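Local atomic coordinates of GXWXG domain-containing protein (Thermomonospora curvata, PDB entry 4MVE), a protein that is of unknown function, a GXWXG domain-containing protein built mainly from one curled antiparallel beta sheet flanked by helices. Residues Q8-I13 with G47-G52; K67-R72 with A109-D114; R123-N126 with V130-A133. All coordinates share one frame; numbering follows the deposited sequence.

In the fold
Followed from the N terminus, the chain closes three loops in series, none nested within or crossing another. Contact 1 brings helix 5-16 against the end of strand 42-48, with 33 residues between its segments. Contact 2 spans 36 residues, more than half of them strand, and joins strand 64-71 to strand 106-113 across the inside of the curled sheet. Contact 3 is the short one, a hairpin with three residues between its segments. Contacts 1 and 3 touch: L10 and F49 both meet V131, and A11 meets V125, so one apolar cluster serves helix and hairpin. Contact 2 lies on the opposite side of the chain's centre from contact 1, their centres about 21 Å apart.

Contact 1. Residues Q8-I13 with G47-G52; sequences QRLAKI and GIFDRG
I13 meets F49 with its CG2 methyl at the edge of the ring, near the ring plane, and the two side chains cross at about a right angle. The closest pair is I13 CG2 to F49 CE1, at 3.5 Å, with F49 CD1 little farther from the same methyl, at 3.7 Å. With chi1 of I13 at -66°, CG2 is anti to the backbone N, and that branch is the one that meets the ring. One helical turn earlier, L10 approaches obliquely and more loosely, its CD2 at 4.2 Å from F49 CZ. The apolar branches of I13 and L10, one turn apart, suit a buried aromatic neighbour. F49 directly follows strand 42-48, and just beyond it D50 shapes the chain: G52 N donates to D50 OD1 at 3.3 Å, an Asx turn, in which the D50 carboxylate takes the backbone N-H two residues on. No hydrogen bond links the two segments, as befits an apolar meeting. Around it, V25 and L28 of helix 22-29 pack on F49 and L10 respectively, V131 of strand 129-136 packs on both, and H146 of strand 143-149 meets the F49 ring edge-to-face, placing the phenyl between helices and sheet.

Contact 2. Residues K67-R72 with A109-D114; sequences KRFIDR and AAMIYD
K67 and F69 of one strand meet M111, a selenomethionine, of another across the interior of a curled, barrel-like antiparallel sheet. Strands 67-71 and 109-113 are not hydrogen-bonded neighbours: their axes approach to 10.9 Å at an angle of 100°, so side chains bridge the gap. K67 comes first. Its chain runs extended and bends only at the last torsion (chi4 -69°), bringing NZ to 3.7 Å from M111 CE while CD passes 4.0 Å from M111 SE. A long aliphatic stem with a charged end suits this place: its CD methylene packs beside M111 SE, and the buried ammonium donates to the carbonyl oxygen of P77 and to a water at 2.8 Å from K67 NZ. That water also bonds Y113 OH at 2.8 Å, lying in the plane of the tyrosine ring at its edge; D120 gives only a long, weak ion pair. Two residues on, F69 points inward too. Its ring meets that of W44, probably the tryptophan of the GXWXG motif, with the planes at about 85°. On M111, F69 CE1 is 4.1 Å from CG, and SE lies 5.3 Å from the F69 ring centroid, an oblique Met-aromatic contact in which a flexible, polarisable side chain fits against a rigid ring.

Contact 3. Residues R123-N126 with V130-A133; sequences RRVN and VVGA
The beta hairpin of strands 118-124 and 129-136 is joined here near its turn, where R124 and V130 make an antiparallel non-hydrogen-bonded pair. R123 and V131 form the hydrogen-bonded one: R123 N donates to V131 O at 3.1 Å, and V131 N returns a bond of 3.0 Å to R123 O, arriving in the carbonyl plane. The same R123 O receives a CA-H...O contact from V130 CA at 3.2 Å, so one oxygen serves two donors. The buried R123 side chain is long enough to pack on both L32 and Y29. Past R124 the chain turns a corner at V125, which turns its CG2 methyl back toward V131 CG2, 3.7 Å away, the side chains crossing at a slant. In both valines CG2 is anti to the carbonyl carbon (chi1 170° in V125). Beta-branched V130 and V131 fit extended backbone; I14 of helix 5-16 covers V125 and V131, while V130 turns to the other face, against F39 and L147. R124 is extended as far as NE, carrying its guanidinium to a salt bridge with D127 in the hairpin turn, and N126 CA sits 3.6 Å above the guanidinium plane. V125 and N126 both face M129, a classic beta bulge beside the turn of the hairpin.

Contact 1. Residues Q8-I13 with G47-G52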
loop_
_atom_site.group_PDB
_atom_site.type_symbol
_atom_site.label_atom_id
_atom_site.label_comp_id
_atom_site.label_asym_id
_atom_site.label_seq_id
_atom_site.Cartn_x
_atom_site.Cartn_y
_atom_site.Cartn_z
ATOM N N GLN A 8 -1.251 17.308 0.704
ATOM C CA GLN A 8 -2.508 17.857 0.215
ATOM C C GLN A 8 -2.776 17.428 -1.211
ATOM O O GLN A 8 -3.901 17.020 -1.502
ATOM C CB GLN A 8 -2.546 19.380 0.349
ATOM C CG GLN A 8 -2.827 19.812 1.797
ATOM C CD GLN A 8 -2.806 21.308 2.065
ATOM O OE1 GLN A 8 -3.078 21.756 3.190
ATOM N NE2 GLN A 8 -2.479 22.124 1.063
ATOM N N ARG A 9 -1.742 17.472 -2.084
ATOM C CA ARG A 9 -1.855 17.014 -3.465
ATOM C C ARG A 9 -2.171 15.511 -3.520
ATOM O O ARG A 9 -3.006 15.088 -4.323
ATOM C CB ARG A 9 -0.563 17.288 -4.231
ATOM C CG ARG A 9 -0.457 18.679 -4.789
ATOM C CD ARG A 9 0.258 18.603 -6.124
ATOM N NE ARG A 9 1.662 19.013 -6.025
ATOM C CZ ARG A 9 2.601 18.737 -6.929
ATOM N NH1 ARG A 9 2.309 18.005 -8.003
ATOM N NH2 ARG A 9 3.843 19.176 -6.760
ATOM N N LEU A 10 -1.511 14.703 -2.669
ATOM C CA LEU A 10 -1.742 13.258 -2.711
ATOM C C LEU A 10 -3.091 12.884 -2.117
ATOM O O LEU A 10 -3.741 11.999 -2.646
ATOM C CB LEU A 10 -0.624 12.468 -2.026
ATOM C CG LEU A 10 0.691 12.321 -2.822
ATOM C CD1 LEU A 10 1.778 11.758 -1.926
ATOM C CD2 LEU A 10 0.532 11.382 -4.052
ATOM N N ALA A 11 -3.539 13.583 -1.069
ATOM C CA ALA A 11 -4.819 13.300 -0.426
ATOM C C ALA A 11 -5.974 13.463 -1.433
ATOM O O ALA A 11 -6.885 12.631 -1.461
ATOM C CB ALA A 11 -5.009 14.216 0.791
ATOM N N LYS A 12 -5.910 14.498 -2.277
ATOM C CA LYS A 12 -6.940 14.796 -3.287
ATOM C C LYS A 12 -7.026 13.680 -4.334
ATOM O O LYS A 12 -8.134 13.278 -4.708
ATOM C CB LYS A 12 -6.673 16.157 -3.969
ATOM C CG LYS A 12 -7.171 17.342 -3.144
ATOM C CD LYS A 12 -6.668 18.695 -3.645
ATOM C CE LYS A 12 -7.588 19.363 -4.635
ATOM N NZ LYS A 12 -7.285 20.818 -4.773
ATOM N N ILE A 13 -5.857 13.183 -4.798
ATOM C CA ILE A 13 -5.778 12.085 -5.778
ATOM C C ILE A 13 -6.333 10.784 -5.142
ATOM O O ILE A 13 -7.190 10.133 -5.731
ATOM C CB ILE A 13 -4.323 11.919 -6.283
ATOM C CG1 ILE A 13 -3.862 13.176 -7.103
ATOM C CG2 ILE A 13 -4.168 10.611 -7.103
ATOM C CD1 ILE A 13 -2.209 13.385 -7.138
ATOM N N GLY A 47 -6.240 1.241 -3.106
ATOM C CA GLY A 47 -6.431 1.730 -4.459
ATOM C C GLY A 47 -5.077 1.870 -5.107
ATOM O O GLY A 47 -4.044 1.827 -4.425
ATOM N N ILE A 48 -5.063 1.989 -6.426
ATOM C CA ILE A 48 -3.817 2.011 -7.180
ATOM C C ILE A 48 -3.721 3.268 -8.026
ATOM O O ILE A 48 -4.709 3.681 -8.630
ATOM C CB ILE A 48 -3.756 0.723 -8.061
ATOM C CG1 ILE A 48 -3.795 -0.546 -7.202
ATOM C CG2 ILE A 48 -2.521 0.710 -8.955
ATOM C CD1 ILE A 48 -4.307 -1.780 -7.943
ATOM N N PHE A 49 -2.521 3.825 -8.136
ATOM C CA PHE A 49 -2.317 5.045 -8.925
ATOM C C PHE A 49 -2.243 4.774 -10.437
ATOM O O PHE A 49 -2.680 5.617 -11.192
ATOM C CB PHE A 49 -1.054 5.793 -8.471
ATOM C CG PHE A 49 -1.208 6.421 -7.105
ATOM C CD1 PHE A 49 -1.960 7.591 -6.936
ATOM C CD2 PHE A 49 -0.539 5.896 -6.001
ATOM C CE1 PHE A 49 -2.077 8.190 -5.675
ATOM C CE2 PHE A 49 -0.641 6.511 -4.742
ATOM C CZ PHE A 49 -1.407 7.655 -4.589
ATOM N N ASP A 50 -1.628 3.651 -10.873
ATOM C CA ASP A 50 -1.533 3.302 -12.285
ATOM C C ASP A 50 -2.203 1.945 -12.527
ATOM O O ASP A 50 -1.615 0.892 -12.268
ATOM C CB ASP A 50 -0.063 3.305 -12.733
ATOM C CG ASP A 50 0.199 2.832 -14.156
ATOM O OD1 ASP A 50 -0.736 2.926 -15.011
ATOM O OD2 ASP A 50 1.335 2.395 -14.427
ATOM N N ARG A 51 -3.423 1.989 -13.053
ATOM C CA ARG A 51 -4.256 0.821 -13.275
ATOM C C ARG A 51 -3.905 0.050 -14.577
ATOM O O ARG A 51 -4.498 -1.006 -14.815
ATOM C CB ARG A 51 -5.757 1.202 -13.234
ATOM C CG ARG A 51 -6.208 1.402 -11.780
ATOM C CD ARG A 51 -7.677 1.688 -11.569
ATOM N NE ARG A 51 -8.084 3.032 -11.995
ATOM C CZ ARG A 51 -8.029 4.134 -11.245
ATOM N NH1 ARG A 51 -7.494 4.096 -10.028
ATOM N NH2 ARG A 51 -8.455 5.293 -11.728
ATOM N N GLY A 52 -2.940 0.551 -15.359
ATOM C CA GLY A 52 -2.491 -0.110 -16.580
ATOM C C GLY A 52 -1.400 -1.146 -16.367
ATOM O O GLY A 52 -1.055 -1.875 -17.304
#

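Contact 2. Residues K67-R72 with A109-D114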
loop_
_atom_site.group_PDB
_atom_site.type_symbol
_atom_site.label_atom_id
_atom_site.label_comp_id
_atom_site.label_asym_id
_atom_site.label_seq_id
_atom_site.Cartn_x
_atom_site.Cartn_y
_atom_site.Cartn_z
ATOM N N LYS A 67 -6.075 -4.227 2.985
ATOM C CA LYS A 67 -5.161 -4.953 3.915
ATOM C C LYS A 67 -5.602 -4.843 5.351
ATOM O O LYS A 67 -6.285 -3.869 5.710
ATOM C CB LYS A 67 -3.719 -4.390 3.813
ATOM C CG LYS A 67 -3.131 -4.319 2.406
ATOM C CD LYS A 67 -1.706 -3.737 2.400
ATOM C CE LYS A 67 -1.122 -3.697 1.020
ATOM N NZ LYS A 67 -0.852 -5.070 0.520
ATOM N N ARG A 68 -5.236 -5.854 6.173
ATOM C CA ARG A 68 -5.504 -5.857 7.624
ATOM C C ARG A 68 -4.185 -6.083 8.365
ATOM O O ARG A 68 -3.534 -7.102 8.142
ATOM C CB ARG A 68 -6.545 -6.906 8.058
ATOM C CG ARG A 68 -6.938 -6.732 9.569
ATOM C CD ARG A 68 -8.283 -7.337 9.986
ATOM N NE ARG A 68 -8.267 -8.804 9.951
ATOM C CZ ARG A 68 -8.377 -9.599 11.016
ATOM N NH1 ARG A 68 -8.329 -10.916 10.874
ATOM N NH2 ARG A 68 -8.495 -9.082 12.234
ATOM N N PHE A 69 -3.743 -5.097 9.173
ATOM C CA PHE A 69 -2.522 -5.238 9.969
ATOM C C PHE A 69 -2.954 -5.644 11.409
ATOM O O PHE A 69 -3.462 -4.787 12.136
ATOM C CB PHE A 69 -1.697 -3.929 9.927
ATOM C CG PHE A 69 -1.401 -3.440 8.518
ATOM C CD1 PHE A 69 -0.179 -3.734 7.899
ATOM C CD2 PHE A 69 -2.333 -2.672 7.815
ATOM C CE1 PHE A 69 0.080 -3.307 6.590
ATOM C CE2 PHE A 69 -2.072 -2.247 6.510
ATOM C CZ PHE A 69 -0.876 -2.580 5.902
ATOM N N ILE A 70 -2.841 -6.942 11.789
ATOM C CA ILE A 70 -3.291 -7.386 13.140
ATOM C C ILE A 70 -2.293 -6.894 14.181
ATOM O O ILE A 70 -2.670 -6.212 15.129
ATOM C CB ILE A 70 -3.570 -8.923 13.349
ATOM C CG1 ILE A 70 -4.078 -9.741 12.105
ATOM C CG2 ILE A 70 -4.315 -9.237 14.636
ATOM C CD1 ILE A 70 -5.217 -9.328 11.433
ATOM N N ASP A 71 -1.035 -7.293 14.015
ATOM C CA ASP A 71 0.100 -6.938 14.853
ATOM C C ASP A 71 1.337 -6.908 13.928
ATOM O O ASP A 71 1.218 -7.222 12.727
ATOM C CB ASP A 71 0.257 -7.910 16.046
ATOM C CG ASP A 71 0.341 -9.400 15.702
ATOM O OD1 ASP A 71 1.219 -9.781 14.885
ATOM O OD2 ASP A 71 -0.389 -10.198 16.338
ATOM N N ARG A 72 2.503 -6.527 14.481
ATOM C CA ARG A 72 3.789 -6.430 13.766
ATOM C C ARG A 72 4.141 -7.730 13.008
ATOM O O ARG A 72 4.885 -7.694 12.027
ATOM C CB ARG A 72 4.884 -6.117 14.816
ATOM C CG ARG A 72 6.303 -5.885 14.310
ATOM C CD ARG A 72 7.232 -5.682 15.501
ATOM N NE ARG A 72 8.649 -5.692 15.125
ATOM C CZ ARG A 72 9.450 -6.750 15.238
ATOM N NH1 ARG A 72 10.731 -6.657 14.902
ATOM N NH2 ARG A 72 8.979 -7.905 15.696
ATOM N N ALA A 109 7.880 2.232 8.376
ATOM C CA ALA A 109 7.179 0.961 8.428
ATOM C C ALA A 109 7.004 0.430 7.003
ATOM O O ALA A 109 6.704 1.174 6.055
ATOM C CB ALA A 109 5.822 1.119 9.101
ATOM N N ALA A 110 7.247 -0.854 6.858
ATOM C CA ALA A 110 7.132 -1.527 5.587
ATOM C C ALA A 110 6.448 -2.863 5.762
ATOM O O ALA A 110 6.718 -3.532 6.743
ATOM C CB ALA A 110 8.524 -1.719 4.984
HETATM N N MSE A 111 5.538 -3.252 4.839
HETATM C CA MSE A 111 4.981 -4.605 4.917
HETATM C C MSE A 111 5.862 -5.560 4.124
HETATM O O MSE A 111 6.201 -5.274 2.992
HETATM C CB MSE A 111 3.551 -4.641 4.399
HETATM C CG MSE A 111 2.789 -5.864 4.846
HETATM SE SE MSE A 111 1.234 -6.087 3.671
HETATM C CE MSE A 111 2.137 -6.562 2.041
ATOM N N ILE A 112 6.263 -6.683 4.711
ATOM C CA ILE A 112 7.095 -7.663 3.984
ATOM C C ILE A 112 6.262 -8.934 3.766
ATOM O O ILE A 112 5.800 -9.488 4.740
ATOM C CB ILE A 112 8.392 -7.974 4.786
ATOM C CG1 ILE A 112 9.184 -6.674 5.107
ATOM C CG2 ILE A 112 9.262 -9.073 4.075
ATOM C CD1 ILE A 112 10.504 -6.817 5.818
ATOM N N TYR A 113 6.119 -9.428 2.528
ATOM C CA TYR A 113 5.393 -10.701 2.334
ATOM C C TYR A 113 6.214 -11.822 2.925
ATOM O O TYR A 113 7.462 -11.798 2.833
ATOM C CB TYR A 113 5.125 -10.983 0.849
ATOM C CG TYR A 113 3.947 -10.223 0.267
ATOM C CD1 TYR A 113 4.040 -8.867 -0.027
ATOM C CD2 TYR A 113 2.746 -10.870 -0.010
ATOM C CE1 TYR A 113 2.963 -8.169 -0.608
ATOM C CE2 TYR A 113 1.665 -10.188 -0.580
ATOM C CZ TYR A 113 1.767 -8.832 -0.856
ATOM O OH TYR A 113 0.686 -8.199 -1.447
ATOM N N ASP A 114 5.534 -12.797 3.517
ATOM C CA ASP A 114 6.208 -13.964 4.079
ATOM C C ASP A 114 6.785 -14.851 3.009
ATOM O O ASP A 114 7.817 -15.490 3.242
ATOM C CB ASP A 114 5.216 -14.817 4.910
ATOM C CG ASP A 114 4.725 -14.130 6.161
ATOM O OD1 ASP A 114 5.260 -13.032 6.493
ATOM O OD2 ASP A 114 3.850 -14.704 6.843
HETATM O O HOH W 1 0.804 -5.412 -1.699
#

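Contact 3. Residues R123-N126 with V130-A133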
loop_
_atom_site.group_PDB
_atom_site.type_symbol
_atom_site.label_atom_id
_atom_site.label_comp_id
_atom_site.label_asym_id
_atom_site.label_seq_id
_atom_site.Cartn_x
_atom_site.Cartn_y
_atom_site.Cartn_z
ATOM N N ARG A 123 4.506 5.676 3.677
ATOM C CA ARG A 123 4.758 7.050 4.115
ATOM C C ARG A 123 3.418 7.689 4.423
ATOM O O ARG A 123 2.442 7.382 3.768
ATOM C CB ARG A 123 5.532 7.867 3.058
ATOM C CG ARG A 123 6.887 7.326 2.661
ATOM C CD ARG A 123 8.068 7.721 3.526
ATOM N NE ARG A 123 9.276 7.058 3.012
ATOM C CZ ARG A 123 10.108 7.593 2.121
ATOM N NH1 ARG A 123 9.918 8.834 1.683
ATOM N NH2 ARG A 123 11.149 6.901 1.679
ATOM N N ARG A 124 3.382 8.614 5.361
ATOM C CA ARG A 124 2.173 9.280 5.805
ATOM C C ARG A 124 1.683 10.336 4.813
ATOM O O ARG A 124 2.459 11.198 4.408
ATOM C CB ARG A 124 2.439 9.967 7.183
ATOM C CG ARG A 124 1.203 10.618 7.829
ATOM C CD ARG A 124 1.550 11.307 9.145
ATOM N NE ARG A 124 0.369 11.882 9.805
ATOM C CZ ARG A 124 -0.074 13.118 9.606
ATOM N NH1 ARG A 124 0.559 13.932 8.769
ATOM N NH2 ARG A 124 -1.159 13.547 10.231
ATOM N N VAL A 125 0.389 10.313 4.503
ATOM C CA VAL A 125 -0.315 11.378 3.765
ATOM C C VAL A 125 -1.017 12.237 4.862
ATOM O O VAL A 125 -0.788 13.443 4.938
ATOM C CB VAL A 125 -1.277 10.887 2.653
ATOM C CG1 VAL A 125 -2.151 12.038 2.115
ATOM C CG2 VAL A 125 -0.499 10.231 1.528
ATOM N N ASN A 126 -1.799 11.576 5.763
ATOM C CA ASN A 126 -2.425 12.159 6.961
ATOM C C ASN A 126 -2.682 10.974 7.882
ATOM O O ASN A 126 -2.305 9.874 7.508
ATOM C CB ASN A 126 -3.707 12.982 6.633
ATOM C CG ASN A 126 -4.734 12.186 5.861
ATOM O OD1 ASN A 126 -5.129 11.086 6.267
ATOM N ND2 ASN A 126 -5.154 12.704 4.708
ATOM N N VAL A 130 -1.986 6.717 3.710
ATOM C CA VAL A 130 -0.560 6.427 3.453
ATOM C C VAL A 130 -0.389 6.119 1.988
ATOM O O VAL A 130 -1.328 5.638 1.364
ATOM C CB VAL A 130 0.045 5.258 4.297
ATOM C CG1 VAL A 130 -0.079 5.493 5.798
ATOM C CG2 VAL A 130 -0.513 3.892 3.882
ATOM N N VAL A 131 0.825 6.344 1.441
ATOM C CA VAL A 131 1.145 5.912 0.085
ATOM C C VAL A 131 2.042 4.695 0.304
ATOM O O VAL A 131 2.886 4.746 1.181
ATOM C CB VAL A 131 1.797 7.018 -0.804
ATOM C CG1 VAL A 131 2.439 6.418 -2.055
ATOM C CG2 VAL A 131 0.760 8.065 -1.225
ATOM N N GLY A 132 1.852 3.622 -0.457
ATOM C CA GLY A 132 2.708 2.446 -0.322
ATOM C C GLY A 132 3.582 2.372 -1.546
ATOM O O GLY A 132 3.081 2.559 -2.658
ATOM N N ALA A 133 4.895 2.091 -1.351
ATOM C CA ALA A 133 5.887 1.942 -2.410
ATOM C C ALA A 133 6.280 0.469 -2.509
ATOM O O ALA A 133 6.967 -0.055 -1.631
ATOM C CB ALA A 133 7.109 2.807 -2.123
#